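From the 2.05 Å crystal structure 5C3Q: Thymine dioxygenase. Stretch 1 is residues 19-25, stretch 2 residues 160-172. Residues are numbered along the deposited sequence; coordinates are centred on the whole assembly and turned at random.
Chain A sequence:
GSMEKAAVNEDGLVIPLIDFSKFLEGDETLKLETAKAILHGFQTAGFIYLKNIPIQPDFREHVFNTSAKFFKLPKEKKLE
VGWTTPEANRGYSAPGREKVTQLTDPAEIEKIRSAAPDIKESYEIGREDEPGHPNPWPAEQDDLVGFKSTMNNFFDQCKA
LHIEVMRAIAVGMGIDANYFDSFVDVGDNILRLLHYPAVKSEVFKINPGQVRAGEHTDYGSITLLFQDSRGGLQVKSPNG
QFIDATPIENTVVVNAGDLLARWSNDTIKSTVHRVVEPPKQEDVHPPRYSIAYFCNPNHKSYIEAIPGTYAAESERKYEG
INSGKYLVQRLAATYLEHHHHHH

Stretch 1 19-25: DFSKFLE
Stretch 2 160-172: ALHIEVMRAIAVG

Residues 160-172 are helical throughout, with phi/psi near -63/-42 and i-to-i+4 hydrogen bonds such as Ala168 N to Glu164 O, 3.0 Å. The short helix containing residues 21-25 lies almost perpendicular to it: the axes cross at 81° and approach to 11.0 Å, a gap spanned largely by two phenylalanine rings. In register, Phe23 CA is 7.2 Å from Ala168 CA, and Phe20 CA 8.8 Å from Val165 CA. Asp19 (chi1 t) caps the short helix, its OD1 accepting a weak capping bond from Ser21 N (3.0 Å) and a hydrogen bond from Ser21 OG (2.6 Å).

No hydrogen bond joins the stretches; the contact, mainly apolar, buries 324 Å² summed over both sides. Phe20 and Phe23, both chi1 t with chi2 63° and 72°, point toward the long helix; their flat, apolar rings suit this buried place. Ala168 CB sits over the Phe23 ring face, 3.8 Å from its centroid, and the small methyl lets the ring come close to the backbone (Phe23 CZ to Ala168 N, 3.4 Å). Leu161 and Val171 offer methyls: Val171 CG2 meets that ring's edge, 4.1 Å from Phe23 CE1, and Leu161 CD1 lies 3.6 Å from Phe20 CE2. Glu164 (m, m) offers aliphatic CB to Phe20 CZ at 3.7 Å, while its OE1 forms a long salt bridge within the helix to Arg167 NH1, 3.7 Å. At the margin, Leu24 (m, t) places CD2 3.6 Å from Glu164 CD.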

# COMPACT_ATOMS: atom_id res chain seq x y z
N ASP A 19 -15.28 -11.83 1.46
CA ASP A 19 -14.76 -12.92 2.26
C ASP A 19 -13.82 -13.75 1.39
O ASP A 19 -14.27 -14.54 0.57
CB ASP A 19 -15.91 -13.78 2.79
CG ASP A 19 -15.44 -14.96 3.62
OD1 ASP A 19 -14.27 -15.37 3.50
OD2 ASP A 19 -16.26 -15.47 4.41
N PHE A 20 -12.52 -13.57 1.58
CA PHE A 20 -11.53 -14.18 0.69
C PHE A 20 -11.50 -15.70 0.78
O PHE A 20 -11.15 -16.38 -0.19
CB PHE A 20 -10.14 -13.60 0.95
CG PHE A 20 -9.17 -13.84 -0.18
CD1 PHE A 20 -9.40 -13.31 -1.43
CD2 PHE A 20 -8.03 -14.61 0.02
CE1 PHE A 20 -8.51 -13.52 -2.48
CE2 PHE A 20 -7.14 -14.83 -1.02
CZ PHE A 20 -7.38 -14.29 -2.26
N SER A 21 -11.87 -16.25 1.94
CA SER A 21 -11.90 -17.70 2.13
C SER A 21 -12.86 -18.37 1.13
O SER A 21 -12.67 -19.53 0.77
CB SER A 21 -12.29 -18.06 3.57
OG SER A 21 -13.68 -17.88 3.80
N LYS A 22 -13.87 -17.63 0.69
CA LYS A 22 -14.81 -18.15 -0.31
C LYS A 22 -14.19 -18.29 -1.71
O LYS A 22 -14.63 -19.13 -2.49
CB LYS A 22 -16.08 -17.29 -0.33
CG LYS A 22 -16.85 -17.39 0.99
CD LYS A 22 -18.14 -16.59 0.99
CE LYS A 22 -18.99 -16.97 2.20
NZ LYS A 22 -20.29 -16.24 2.26
N PHE A 23 -13.18 -17.48 -2.03
CA PHE A 23 -12.40 -17.70 -3.26
C PHE A 23 -11.47 -18.90 -3.11
O PHE A 23 -11.33 -19.71 -4.03
CB PHE A 23 -11.59 -16.46 -3.66
CG PHE A 23 -10.66 -16.71 -4.82
CD1 PHE A 23 -11.17 -16.85 -6.11
CD2 PHE A 23 -9.29 -16.83 -4.63
CE1 PHE A 23 -10.32 -17.09 -7.18
CE2 PHE A 23 -8.44 -17.07 -5.70
CZ PHE A 23 -8.95 -17.20 -6.98
N LEU A 24 -10.83 -19.02 -1.95
CA LEU A 24 -9.85 -20.08 -1.73
C LEU A 24 -10.47 -21.46 -1.47
O LEU A 24 -9.93 -22.46 -1.94
CB LEU A 24 -8.92 -19.71 -0.57
CG LEU A 24 -8.00 -18.50 -0.79
CD1 LEU A 24 -7.18 -18.25 0.46
CD2 LEU A 24 -7.09 -18.69 -1.99
N GLU A 25 -11.59 -21.50 -0.75
CA GLU A 25 -12.18 -22.77 -0.30
C GLU A 25 -13.57 -23.10 -0.86
O GLU A 25 -14.06 -24.21 -0.67
CB GLU A 25 -12.26 -22.79 1.22
CG GLU A 25 -10.90 -22.88 1.91
CD GLU A 25 -10.98 -22.52 3.38
OE1 GLU A 25 -10.66 -23.38 4.23
OE2 GLU A 25 -11.37 -21.38 3.70
N ALA A 160 2.53 -14.54 -0.65
CA ALA A 160 1.58 -15.60 -1.00
C ALA A 160 0.18 -15.04 -1.25
O ALA A 160 -0.50 -15.46 -2.18
CB ALA A 160 1.54 -16.66 0.09
N LEU A 161 -0.26 -14.08 -0.43
CA LEU A 161 -1.57 -13.44 -0.62
C LEU A 161 -1.64 -12.65 -1.93
O LEU A 161 -2.67 -12.65 -2.61
CB LEU A 161 -1.91 -12.53 0.56
CG LEU A 161 -3.29 -11.87 0.55
CD1 LEU A 161 -4.40 -12.89 0.40
CD2 LEU A 161 -3.49 -11.06 1.83
N HIS A 162 -0.55 -11.98 -2.29
CA HIS A 162 -0.46 -11.29 -3.58
C HIS A 162 -0.77 -12.24 -4.73
O HIS A 162 -1.60 -11.94 -5.59
CB HIS A 162 0.94 -10.70 -3.77
CG HIS A 162 1.14 -10.01 -5.09
ND1 HIS A 162 2.34 -10.00 -5.75
CD2 HIS A 162 0.28 -9.29 -5.85
CE1 HIS A 162 2.22 -9.31 -6.87
NE2 HIS A 162 0.98 -8.87 -6.96
N ILE A 163 -0.11 -13.39 -4.72
CA ILE A 163 -0.31 -14.40 -5.77
C ILE A 163 -1.78 -14.81 -5.85
O ILE A 163 -2.33 -14.92 -6.94
CB ILE A 163 0.62 -15.62 -5.55
CG1 ILE A 163 2.07 -15.23 -5.84
CG2 ILE A 163 0.22 -16.80 -6.44
CD1 ILE A 163 3.10 -16.18 -5.26
N GLU A 164 -2.42 -14.99 -4.69
CA GLU A 164 -3.82 -15.43 -4.66
C GLU A 164 -4.79 -14.35 -5.12
O GLU A 164 -5.77 -14.65 -5.79
CB GLU A 164 -4.21 -15.92 -3.25
CG GLU A 164 -3.40 -17.11 -2.73
CD GLU A 164 -3.74 -18.44 -3.38
OE1 GLU A 164 -4.42 -18.47 -4.44
OE2 GLU A 164 -3.32 -19.49 -2.82
N VAL A 165 -4.54 -13.09 -4.75
CA VAL A 165 -5.38 -11.98 -5.20
C VAL A 165 -5.29 -11.83 -6.72
O VAL A 165 -6.31 -11.60 -7.37
CB VAL A 165 -5.03 -10.64 -4.51
CG1 VAL A 165 -5.80 -9.49 -5.14
CG2 VAL A 165 -5.36 -10.71 -3.03
N MET A 166 -4.09 -11.96 -7.29
CA MET A 166 -3.93 -11.90 -8.74
C MET A 166 -4.66 -13.06 -9.42
O MET A 166 -5.25 -12.89 -10.49
CB MET A 166 -2.46 -11.87 -9.15
CG MET A 166 -1.68 -10.64 -8.69
SD MET A 166 -2.48 -9.03 -8.95
CE MET A 166 -2.46 -8.89 -10.73
N ARG A 167 -4.63 -14.24 -8.80
CA ARG A 167 -5.41 -15.38 -9.30
C ARG A 167 -6.90 -15.08 -9.31
O ARG A 167 -7.59 -15.42 -10.26
CB ARG A 167 -5.13 -16.65 -8.48
CG ARG A 167 -3.80 -17.29 -8.80
CD ARG A 167 -3.48 -18.46 -7.89
NE ARG A 167 -2.14 -18.97 -8.17
CZ ARG A 167 -1.52 -19.91 -7.48
NH1 ARG A 167 -2.10 -20.48 -6.43
NH2 ARG A 167 -0.29 -20.29 -7.83
N ALA A 168 -7.40 -14.42 -8.26
CA ALA A 168 -8.81 -14.00 -8.22
C ALA A 168 -9.13 -13.02 -9.35
O ALA A 168 -10.17 -13.12 -9.99
CB ALA A 168 -9.16 -13.38 -6.88
N ILE A 169 -8.22 -12.08 -9.60
CA ILE A 169 -8.38 -11.15 -10.71
C ILE A 169 -8.45 -11.91 -12.05
O ILE A 169 -9.30 -11.61 -12.88
CB ILE A 169 -7.25 -10.10 -10.73
CG1 ILE A 169 -7.47 -9.11 -9.58
CG2 ILE A 169 -7.21 -9.38 -12.07
CD1 ILE A 169 -6.30 -8.18 -9.33
N ALA A 170 -7.57 -12.88 -12.24
CA ALA A 170 -7.53 -13.66 -13.48
C ALA A 170 -8.82 -14.47 -13.66
O ALA A 170 -9.40 -14.48 -14.75
CB ALA A 170 -6.32 -14.59 -13.50
N VAL A 171 -9.25 -15.13 -12.59
CA VAL A 171 -10.48 -15.91 -12.63
C VAL A 171 -11.67 -14.99 -12.92
O VAL A 171 -12.55 -15.34 -13.70
CB VAL A 171 -10.70 -16.71 -11.32
CG1 VAL A 171 -12.09 -17.34 -11.27
CG2 VAL A 171 -9.64 -17.79 -11.18
N GLY A 172 -11.68 -13.81 -12.31
CA GLY A 172 -12.73 -12.83 -12.56
C GLY A 172 -12.76 -12.36 -14.01
O GLY A 172 -13.83 -12.14 -14.58